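Local coordinates for PLP-Dependent L-Arginine Hydroxylase MppP (Streptomyces wadayamensis, PDB 6C92), which binds pyridoxal 5'-phosphate and hydroxylates L-arginine, using an aminotransferase-family scaffold, at residues B[86-91]-B[249-254]; B[113-118]-B[337-342]; B[145-150]-B[179-184]. All coordinates share one frame; numbering follows the deposited sequence.

How the interactions relate
From the N terminus the chain passes through 86-91, 113-118, 145-150, 179-184, 249-254 and 337-342. Interaction 3 is the first to close, spanning 28 residues to join helices 144-149 and 168-181, which lead into neighbouring inner strands of the large sheet. Interaction 1 closes next, bringing the turn after strand 84-87 to the end of helix 243-250. Interaction 2 closes last, tying the start of helix 116-124 to the loop before strand 350-354 of the smaller sheet. Interactions 1 and 2 therefore cross, and each loop encloses interaction 3. They also touch, Ser91 OG lying 2.8 Å from Asn117 ND2 in a probable hydrogen bond; interaction 3 stands apart.

Interaction 1: B[86-91]-B[249-254]; sequences SCYSSS and DILLGV. With EQJ ((E)-N~2~-({3-hydroxy-2-methyl-5-[(phosphonooxy)methyl]pyridin-4-yl}methylidene)-L-arginine), chain E.
Tyr88 and Leu251 meet beside the phosphate end of the bound pyridoxal-arginine aldimine EQJ, in a site between the subunits: much of the ligand is held by the neighbouring subunit, whose Asn160, Lys221 and Arg352 bond to it. Leu251 CD1 comes in over one face of the phenol as a CH-pi contact, 3.9 Å from the centroid of the Tyr88 ring, while its CB lies against the hydroxyl end. Leu251 holds CG between backbone N and carbonyl carbon (chi1 70°), which brings CD1 over the ring. Val254 CG1 presses on the backbone that leads into the tyrosine, 3.4 Å from Cys87 C, and its CG2 meets Ser86 CB at 3.8 Å. Two waters work at the phenol oxygen. One lies in the ring plane 2.6 Å from Tyr88 OH and also bonds Ile250 O and phosphate oxygen O11 of EQJ; the other takes the bond from Tyr88 OH and donates to Gly253 O at 2.8 Å. EQJ N22 adds a weak bond to Asp249 O (3.0 Å, 143°). With Leu251 on one face, the phenol is probably kept where water links it to the phosphate, while a helix-end carbonyl faces the guanidinium.

Interaction 2: B[113-118]-B[337-342]; sequences PTFDNI and RQFHWA. With EGV ((4S)-5-carbamimidamido-4-hydroxy-2-oxopentanoic acid), chain F.
The Phe115 ring is covered on both faces: EGV O13 sits over its centre, 3.4 Å above the plane, and Asp116 OD1 lies over the opposite face, offset toward the rim. At its edge and in its plane comes Phe339 CE1, 3.8 Å from Phe115 CD1. EGV C06 also approaches Phe115 CZ to 3.4 Å, making this ring a wall of the ligand site. Phe115 turns its CG anti to the backbone N (chi1 -176°), directing the ring to the ligand. The His340 ring carries Pro113 CB over one face in a CH-pi contact, 3.7 Å from the His340 centroid and 15° off the normal, and has Arg337 O at its edge, in plane; the two side chains point the same way with the proline over the imidazole face, and the peptide before Pro113 is cis. One backbone hydrogen bond ties the two segments: Thr114 N donates to Phe339 O at 3.1 Å, bent to 145° at the hydrogen. Thr114 CG2 touches the pyrrole side of Trp341, whose NE1 bonds to Val111 O. Asp116, which is known to bind magnesium in this protein, sharing one of its two sites with Asp120, packs its CB 3.2 Å from Gln338 O, and Leu11 N bonds to its OD2, which should limit the carboxylate's rotation. The contact joins the loop after strand 107-112 and the start of helix 116-124 to the short 3-10 turn after strand 331-335. Helix 11-16 covers Phe115, Gln338 and Phe339, and Trp341 rests on strands 107-112 and 128-133.

Interaction 3: B[145-150]-B[179-184]; sequences ELLSSV and AEHGTV
Leu147 and His181 bring two helices together, with their CA atoms 6.7 Å apart, and beyond them Val150 and Thr183 follow at 7.2 Å between CA atoms as the chains run on toward the strands. The principal contact is a CH-pi one. Leu147 CB stands over the centre of the imidazole, 3.7 Å from the His181 centroid and only 8° off the ring normal, and the two side chains cross at about a right angle. Leu147 CD1 extends the cover to the ND1 side of the ring, where it approaches His181 ND1 to 3.8 Å. The His181 torsion (chi1 -75°, CG anti to the carbonyl carbon) carries the ring across to the leucine, and a bond from ND1 back to Gln177 O, one turn earlier, should steady its rotation. Next to this leucine-imidazole contact, Thr183 lays its CG2 4.1 Å from Leu147 O and its CB beside Val150 O. Thr183 OG1 is buried here without a polar partner. Ser149 folds back along its own segment: OG donates to Leu146 O at 2.7 Å, from the same face of the carbonyl as the bond from Ser149 N, and also meets Arg107. Gly182 ends helix 168-181 in a Schellman motif, its positive phi of 77° suiting glycine. Helix 168-181 is the connection of the beta-alpha-beta crossover from strand 152-156 to its parallel neighbour 184-188, and helix 144-149 leads into 152-156, the arrangement of the large domain in this aminotransferase fold.

Interaction 1: B[86-91]-B[249-254]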
loop_
_atom_site.group_PDB
_atom_site.type_symbol
_atom_site.label_atom_id
_atom_site.label_comp_id
_atom_site.label_asym_id
_atom_site.label_seq_id
_atom_site.Cartn_x
_atom_site.Cartn_y
_atom_site.Cartn_z
ATOM N N SER B 86 8.764 4.056 6.051
ATOM C CA SER B 86 8.539 2.695 5.558
ATOM C C SER B 86 7.126 2.611 4.988
ATOM O O SER B 86 6.151 2.883 5.693
ATOM C CB SER B 86 8.729 1.661 6.665
ATOM O OG SER B 86 10.030 1.720 7.225
ATOM N N CYS B 87 7.023 2.269 3.711
ATOM C CA CYS B 87 5.756 2.197 3.000
ATOM C C CYS B 87 5.467 0.757 2.574
ATOM O O CYS B 87 6.372 -0.083 2.456
ATOM C CB CYS B 87 5.770 3.125 1.759
ATOM S SG CYS B 87 6.343 4.808 2.088
ATOM N N TYR B 88 4.188 0.477 2.317
ATOM C CA TYR B 88 3.801 -0.864 1.868
ATOM C C TYR B 88 4.567 -1.318 0.637
ATOM O O TYR B 88 4.761 -2.524 0.443
ATOM C CB TYR B 88 2.328 -0.913 1.529
ATOM C CG TYR B 88 1.416 -0.555 2.682
ATOM C CD1 TYR B 88 1.473 -1.250 3.892
ATOM C CD2 TYR B 88 0.481 0.474 2.553
ATOM C CE1 TYR B 88 0.635 -0.920 4.943
ATOM C CE2 TYR B 88 -0.368 0.801 3.598
ATOM C CZ TYR B 88 -0.290 0.100 4.782
ATOM O OH TYR B 88 -1.130 0.432 5.824
ATOM N N SER B 89 4.956 -0.391 -0.235
ATOM C CA SER B 89 5.682 -0.750 -1.450
ATOM C C SER B 89 6.357 0.496 -1.959
ATOM O O SER B 89 5.982 1.604 -1.587
ATOM C CB SER B 89 4.762 -1.281 -2.540
ATOM O OG SER B 89 3.983 -0.187 -3.044
ATOM N N SER B 90 7.313 0.300 -2.868
ATOM C CA SER B 90 7.944 1.438 -3.533
ATOM C C SER B 90 6.962 2.233 -4.394
ATOM O O SER B 90 7.088 3.465 -4.501
ATOM C CB SER B 90 9.125 0.949 -4.367
ATOM O OG SER B 90 9.544 1.957 -5.269
ATOM N N SER B 91 5.945 1.585 -4.967
ATOM C CA SER B 91 4.931 2.346 -5.700
ATOM C C SER B 91 4.068 3.211 -4.779
ATOM O O SER B 91 3.630 4.297 -5.188
ATOM C CB SER B 91 4.044 1.400 -6.519
ATOM O OG SER B 91 4.798 0.672 -7.472
ATOM N N ASP B 249 -1.350 10.609 5.836
ATOM C CA ASP B 249 -2.718 10.424 5.362
ATOM C C ASP B 249 -2.946 9.000 4.894
ATOM O O ASP B 249 -4.062 8.487 5.018
ATOM C CB ASP B 249 -3.049 11.373 4.215
ATOM C CG ASP B 249 -3.084 12.833 4.631
ATOM O OD1 ASP B 249 -3.327 13.117 5.832
ATOM O OD2 ASP B 249 -2.894 13.682 3.738
ATOM N N ILE B 250 -1.903 8.339 4.383
ATOM C CA ILE B 250 -2.074 6.996 3.813
ATOM C C ILE B 250 -1.832 5.897 4.839
ATOM O O ILE B 250 -2.554 4.898 4.838
ATOM C CB ILE B 250 -1.180 6.826 2.568
ATOM C CG1 ILE B 250 -1.713 7.714 1.422
ATOM C CG2 ILE B 250 -1.157 5.364 2.078
ATOM C CD1 ILE B 250 -0.816 7.851 0.289
ATOM N N LEU B 251 -0.837 6.001 5.726
ATOM C CA LEU B 251 -0.591 4.868 6.609
ATOM C C LEU B 251 0.059 5.302 7.910
ATOM O O LEU B 251 0.739 6.333 7.983
ATOM C CB LEU B 251 0.263 3.778 5.931
ATOM C CG LEU B 251 1.738 4.064 5.635
ATOM C CD1 LEU B 251 2.465 2.734 5.445
ATOM C CD2 LEU B 251 1.977 4.954 4.402
ATOM N N LEU B 252 -0.231 4.509 8.949
ATOM C CA LEU B 252 0.395 4.625 10.260
ATOM C C LEU B 252 1.791 4.015 10.285
ATOM O O LEU B 252 2.597 4.371 11.158
ATOM C CB LEU B 252 -0.503 3.939 11.290
ATOM C CG LEU B 252 -0.157 4.091 12.773
ATOM C CD1 LEU B 252 -0.373 5.537 13.219
ATOM C CD2 LEU B 252 -1.001 3.122 13.585
ATOM N N GLY B 253 2.065 3.090 9.371
ATOM C CA GLY B 253 3.322 2.370 9.300
ATOM C C GLY B 253 3.091 0.995 8.695
ATOM O O GLY B 253 1.967 0.615 8.361
ATOM N N VAL B 254 4.177 0.246 8.545
ATOM C CA VAL B 254 4.089 -1.087 7.964
ATOM C C VAL B 254 4.104 -2.130 9.075
ATOM O O VAL B 254 4.346 -1.829 10.242
ATOM C CB VAL B 254 5.203 -1.358 6.929
ATOM C CG1 VAL B 254 5.092 -0.381 5.733
ATOM C CG2 VAL B 254 6.580 -1.301 7.581
HETATM C C01 EQJ E . -13.397 3.889 8.505
HETATM C C02 EQJ E . -11.924 3.654 8.181
HETATM C C04 EQJ E . -10.338 3.171 6.525
HETATM C C05 EQJ E . -9.320 3.230 7.461
HETATM C C06 EQJ E . -7.836 2.998 7.015
HETATM C C12 EQJ E . -9.606 3.540 8.822
HETATM C C13 EQJ E . -8.466 3.570 9.851
HETATM C C15 EQJ E . -7.748 3.446 12.242
HETATM C C16 EQJ E . -6.273 3.690 11.797
HETATM C C17 EQJ E . -5.879 5.029 11.130
HETATM C C18 EQJ E . -4.416 4.899 10.634
HETATM C C20 EQJ E . -4.033 6.146 8.405
HETATM C C23 EQJ E . -8.185 4.343 13.404
HETATM C C26 EQJ E . -10.943 3.733 9.177
HETATM N N03 EQJ E . -11.611 3.385 6.917
HETATM N N14 EQJ E . -8.729 3.502 11.141
HETATM N N19 EQJ E . -3.994 6.091 9.883
HETATM N N21 EQJ E . -4.522 4.988 7.739
HETATM N N22 EQJ E . -3.656 7.214 7.727
HETATM O O07 EQJ E . -7.331 1.864 7.686
HETATM O O09 EQJ E . -4.906 2.358 8.389
HETATM O O10 EQJ E . -5.570 0.031 7.659
HETATM O O11 EQJ E . -5.411 1.926 6.050
HETATM O O24 EQJ E . -9.372 4.673 13.507
HETATM O O25 EQJ E . -7.382 4.734 14.282
HETATM O O27 EQJ E . -11.287 4.015 10.478
HETATM P P08 EQJ E . -5.723 1.538 7.467
HETATM O O HOH W 1 -2.866 2.320 5.298
HETATM O O HOH W 2 -0.741 0.153 8.874
#

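Interaction 2: B[113-118]-B[337-342]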
loop_
_atom_site.group_PDB
_atom_site.type_symbol
_atom_site.label_atom_id
_atom_site.label_comp_id
_atom_site.label_asym_id
_atom_site.label_seq_id
_atom_site.Cartn_x
_atom_site.Cartn_y
_atom_site.Cartn_z
ATOM N N PRO B 113 13.934 5.000 -21.428
ATOM C CA PRO B 113 12.780 4.322 -20.828
ATOM C C PRO B 113 12.939 4.147 -19.322
ATOM O O PRO B 113 14.053 4.295 -18.787
ATOM C CB PRO B 113 12.770 2.968 -21.527
ATOM C CG PRO B 113 14.226 2.691 -21.741
ATOM C CD PRO B 113 14.826 4.044 -22.116
ATOM N N THR B 114 11.844 3.822 -18.641
ATOM C CA THR B 114 11.929 3.349 -17.268
ATOM C C THR B 114 10.643 2.601 -16.968
ATOM O O THR B 114 9.745 2.507 -17.811
ATOM C CB THR B 114 12.194 4.502 -16.282
ATOM O OG1 THR B 114 12.718 3.946 -15.063
ATOM C CG2 THR B 114 10.949 5.316 -15.986
ATOM N N PHE B 115 10.535 2.090 -15.753
ATOM C CA PHE B 115 9.334 1.315 -15.445
ATOM C C PHE B 115 8.134 2.252 -15.485
ATOM O O PHE B 115 8.176 3.354 -14.913
ATOM C CB PHE B 115 9.394 0.599 -14.098
ATOM C CG PHE B 115 8.170 -0.253 -13.877
ATOM C CD1 PHE B 115 7.861 -1.264 -14.785
ATOM C CD2 PHE B 115 7.276 0.019 -12.855
ATOM C CE1 PHE B 115 6.704 -2.032 -14.642
ATOM C CE2 PHE B 115 6.115 -0.744 -12.711
ATOM C CZ PHE B 115 5.831 -1.762 -13.614
ATOM N N ASP B 116 7.066 1.818 -16.167
ATOM C CA ASP B 116 6.066 2.778 -16.628
ATOM C C ASP B 116 5.194 3.307 -15.503
ATOM O O ASP B 116 4.648 4.412 -15.645
ATOM C CB ASP B 116 5.204 2.207 -17.786
ATOM C CG ASP B 116 4.304 1.040 -17.382
ATOM O OD1 ASP B 116 4.550 0.398 -16.345
ATOM O OD2 ASP B 116 3.315 0.777 -18.119
ATOM N N ASN B 117 5.104 2.630 -14.357
ATOM C CA ASN B 117 4.232 3.206 -13.331
ATOM C C ASN B 117 4.857 4.450 -12.693
ATOM O O ASN B 117 4.116 5.280 -12.155
ATOM C CB ASN B 117 3.807 2.137 -12.311
ATOM C CG ASN B 117 4.742 1.991 -11.167
ATOM O OD1 ASN B 117 5.945 2.214 -11.288
ATOM N ND2 ASN B 117 4.196 1.550 -10.022
ATOM N N ILE B 118 6.176 4.661 -12.821
ATOM C CA ILE B 118 6.744 5.949 -12.390
ATOM C C ILE B 118 6.129 7.080 -13.196
ATOM O O ILE B 118 5.639 8.077 -12.646
ATOM C CB ILE B 118 8.279 5.942 -12.517
ATOM C CG1 ILE B 118 8.871 4.863 -11.599
ATOM C CG2 ILE B 118 8.851 7.309 -12.161
ATOM C CD1 ILE B 118 10.346 4.516 -11.869
ATOM N N ARG B 337 7.171 -2.038 -25.287
ATOM C CA ARG B 337 6.676 -0.729 -25.724
ATOM C C ARG B 337 6.491 0.230 -24.561
ATOM O O ARG B 337 6.914 1.392 -24.609
ATOM C CB ARG B 337 5.340 -0.878 -26.464
ATOM C CG ARG B 337 5.448 -1.244 -27.931
ATOM C CD ARG B 337 4.063 -1.347 -28.583
ATOM N NE ARG B 337 3.348 -0.065 -28.634
ATOM C CZ ARG B 337 3.458 0.830 -29.613
ATOM N NH1 ARG B 337 4.271 0.621 -30.630
ATOM N NH2 ARG B 337 2.758 1.953 -29.564
ATOM N N GLN B 338 5.842 -0.230 -23.513
ATOM C CA GLN B 338 5.379 0.729 -22.521
ATOM C C GLN B 338 6.451 1.188 -21.542
ATOM O O GLN B 338 6.204 2.146 -20.799
ATOM C CB GLN B 338 4.198 0.151 -21.783
ATOM C CG GLN B 338 2.913 0.307 -22.622
ATOM C CD GLN B 338 1.922 -0.785 -22.349
ATOM O OE1 GLN B 338 2.298 -1.952 -22.167
ATOM N NE2 GLN B 338 0.642 -0.421 -22.295
ATOM N N PHE B 339 7.636 0.575 -21.533
ATOM C CA PHE B 339 8.740 1.201 -20.812
ATOM C C PHE B 339 9.144 2.511 -21.471
ATOM O O PHE B 339 9.742 3.382 -20.825
ATOM C CB PHE B 339 9.955 0.276 -20.768
ATOM C CG PHE B 339 9.739 -1.002 -20.005
ATOM C CD1 PHE B 339 9.920 -1.044 -18.628
ATOM C CD2 PHE B 339 9.413 -2.164 -20.671
ATOM C CE1 PHE B 339 9.751 -2.229 -17.933
ATOM C CE2 PHE B 339 9.253 -3.356 -19.985
ATOM C CZ PHE B 339 9.417 -3.382 -18.618
ATOM N N HIS B 340 8.889 2.641 -22.772
ATOM C CA HIS B 340 9.240 3.853 -23.496
ATOM C C HIS B 340 8.013 4.765 -23.445
ATOM O O HIS B 340 7.272 4.956 -24.415
ATOM C CB HIS B 340 9.695 3.524 -24.906
ATOM C CG HIS B 340 10.848 2.574 -24.938
ATOM N ND1 HIS B 340 12.153 2.990 -25.088
ATOM C CD2 HIS B 340 10.894 1.227 -24.798
ATOM C CE1 HIS B 340 12.950 1.933 -25.088
ATOM N NE2 HIS B 340 12.216 0.854 -24.898
ATOM N N TRP B 341 7.833 5.314 -22.242
ATOM C CA TRP B 341 6.601 5.998 -21.853
ATOM C C TRP B 341 6.391 7.284 -22.640
ATOM O O TRP B 341 5.272 7.786 -22.697
ATOM C CB TRP B 341 6.628 6.267 -20.345
ATOM C CG TRP B 341 7.850 6.990 -19.870
ATOM C CD1 TRP B 341 8.975 6.437 -19.329
ATOM C CD2 TRP B 341 8.079 8.404 -19.929
ATOM N NE1 TRP B 341 9.905 7.433 -19.048
ATOM C CE2 TRP B 341 9.373 8.644 -19.403
ATOM C CE3 TRP B 341 7.314 9.497 -20.368
ATOM C CZ2 TRP B 341 9.909 9.933 -19.298
ATOM C CZ3 TRP B 341 7.851 10.781 -20.260
ATOM C CH2 TRP B 341 9.136 10.984 -19.747
ATOM N N ALA B 342 7.435 7.809 -23.277
ATOM C CA ALA B 342 7.297 8.995 -24.112
ATOM C C ALA B 342 7.244 8.671 -25.596
ATOM O O ALA B 342 6.784 9.505 -26.368
ATOM C CB ALA B 342 8.451 9.981 -23.848
HETATM C C10 EGV F . 8.556 -5.053 -12.779
HETATM C C02 EGV F . 4.487 -4.203 -10.447
HETATM C C03 EGV F . 3.122 -2.097 -10.317
HETATM C C06 EGV F . 5.637 -4.363 -11.414
HETATM C C07 EGV F . 6.925 -4.771 -10.748
HETATM C C09 EGV F . 8.017 -4.204 -11.636
HETATM N N01 EGV F . 3.508 -3.295 -11.022
HETATM N N04 EGV F . 2.270 -1.295 -10.778
HETATM N N05 EGV F . 3.719 -1.808 -9.039
HETATM O O11 EGV F . 9.623 -4.689 -13.223
HETATM O O12 EGV F . 7.924 -6.035 -13.260
HETATM O O13 EGV F . 8.419 -3.084 -11.495
#

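Interaction 3: B[145-150]-B[179-184]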
loop_
_atom_site.group_PDB
_atom_site.type_symbol
_atom_site.label_atom_id
_atom_site.label_comp_id
_atom_site.label_asym_id
_atom_site.label_seq_id
_atom_site.Cartn_x
_atom_site.Cartn_y
_atom_site.Cartn_z
ATOM N N GLU B 145 18.712 25.181 -19.614
ATOM C CA GLU B 145 17.351 25.348 -20.097
ATOM C C GLU B 145 16.432 24.279 -19.521
ATOM O O GLU B 145 15.326 24.577 -19.057
ATOM C CB GLU B 145 17.356 25.291 -21.620
ATOM C CG GLU B 145 16.009 25.028 -22.239
ATOM C CD GLU B 145 15.975 25.420 -23.685
ATOM O OE1 GLU B 145 16.552 26.477 -24.010
ATOM O OE2 GLU B 145 15.390 24.668 -24.494
ATOM N N LEU B 146 16.870 23.017 -19.536
ATOM C CA LEU B 146 16.032 21.971 -18.953
ATOM C C LEU B 146 15.865 22.184 -17.456
ATOM O O LEU B 146 14.751 22.146 -16.929
ATOM C CB LEU B 146 16.628 20.592 -19.228
ATOM C CG LEU B 146 15.893 19.442 -18.529
ATOM C CD1 LEU B 146 14.434 19.370 -18.942
ATOM C CD2 LEU B 146 16.570 18.143 -18.850
ATOM N N LEU B 147 16.968 22.419 -16.748
ATOM C CA LEU B 147 16.891 22.456 -15.297
ATOM C C LEU B 147 16.044 23.619 -14.812
ATOM O O LEU B 147 15.399 23.513 -13.760
ATOM C CB LEU B 147 18.293 22.531 -14.703
ATOM C CG LEU B 147 19.020 21.201 -14.818
ATOM C CD1 LEU B 147 20.502 21.424 -14.577
ATOM C CD2 LEU B 147 18.437 20.197 -13.850
ATOM N N SER B 148 16.015 24.716 -15.564
ATOM C CA SER B 148 15.192 25.856 -15.181
ATOM C C SER B 148 13.725 25.635 -15.512
ATOM O O SER B 148 12.870 26.335 -14.970
ATOM C CB SER B 148 15.688 27.147 -15.860
ATOM O OG SER B 148 15.375 27.187 -17.246
ATOM N N SER B 149 13.413 24.657 -16.353
ATOM C CA SER B 149 12.033 24.352 -16.698
ATOM C C SER B 149 11.418 23.210 -15.872
ATOM O O SER B 149 10.228 22.946 -16.018
ATOM C CB SER B 149 11.946 23.994 -18.182
ATOM O OG SER B 149 12.594 22.756 -18.426
ATOM N N VAL B 150 12.174 22.515 -15.029
ATOM C CA VAL B 150 11.608 21.422 -14.250
ATOM C C VAL B 150 11.864 21.687 -12.779
ATOM O O VAL B 150 12.826 22.370 -12.406
ATOM C CB VAL B 150 12.175 20.041 -14.680
ATOM C CG1 VAL B 150 11.829 19.775 -16.124
ATOM C CG2 VAL B 150 13.679 19.948 -14.446
ATOM N N ALA B 179 21.330 21.283 -7.046
ATOM C CA ALA B 179 21.546 22.257 -5.985
ATOM C C ALA B 179 21.669 23.651 -6.569
ATOM O O ALA B 179 21.091 24.613 -6.041
ATOM C CB ALA B 179 22.797 21.901 -5.189
ATOM N N GLU B 180 22.417 23.772 -7.666
ATOM C CA GLU B 180 22.657 25.077 -8.276
ATOM C C GLU B 180 21.354 25.704 -8.754
ATOM O O GLU B 180 21.209 26.924 -8.685
ATOM C CB GLU B 180 23.676 24.935 -9.424
ATOM C CG GLU B 180 23.921 26.224 -10.264
ATOM C CD GLU B 180 24.711 27.306 -9.520
ATOM O OE1 GLU B 180 24.949 28.390 -10.113
ATOM O OE2 GLU B 180 25.117 27.064 -8.365
ATOM N N HIS B 181 20.375 24.894 -9.175
ATOM C CA HIS B 181 19.090 25.374 -9.689
ATOM C C HIS B 181 17.922 25.278 -8.709
ATOM O O HIS B 181 16.809 25.689 -9.054
ATOM C CB HIS B 181 18.699 24.616 -10.957
ATOM C CG HIS B 181 19.470 25.034 -12.166
ATOM N ND1 HIS B 181 20.747 24.585 -12.425
ATOM C CD2 HIS B 181 19.157 25.884 -13.170
ATOM C CE1 HIS B 181 21.181 25.129 -13.547
ATOM N NE2 HIS B 181 20.235 25.922 -14.018
ATOM N N GLY B 182 18.111 24.721 -7.521
ATOM C CA GLY B 182 16.990 24.569 -6.613
ATOM C C GLY B 182 16.040 23.431 -6.928
ATOM O O GLY B 182 14.930 23.395 -6.389
ATOM N N THR B 183 16.446 22.470 -7.743
ATOM C CA THR B 183 15.531 21.427 -8.178
ATOM C C THR B 183 15.748 20.158 -7.330
ATOM O O THR B 183 16.808 19.950 -6.724
ATOM C CB THR B 183 15.655 21.232 -9.721
ATOM O OG1 THR B 183 15.593 19.866 -10.138
ATOM C CG2 THR B 183 16.871 21.862 -10.280
ATOM N N VAL B 184 14.672 19.405 -7.168
ATOM C CA VAL B 184 14.689 18.151 -6.410
ATOM C C VAL B 184 15.311 17.061 -7.274
ATOM O O VAL B 184 14.871 16.835 -8.408
ATOM C CB VAL B 184 13.266 17.740 -5.995
ATOM C CG1 VAL B 184 13.281 16.400 -5.225
ATOM C CG2 VAL B 184 12.553 18.854 -5.160
#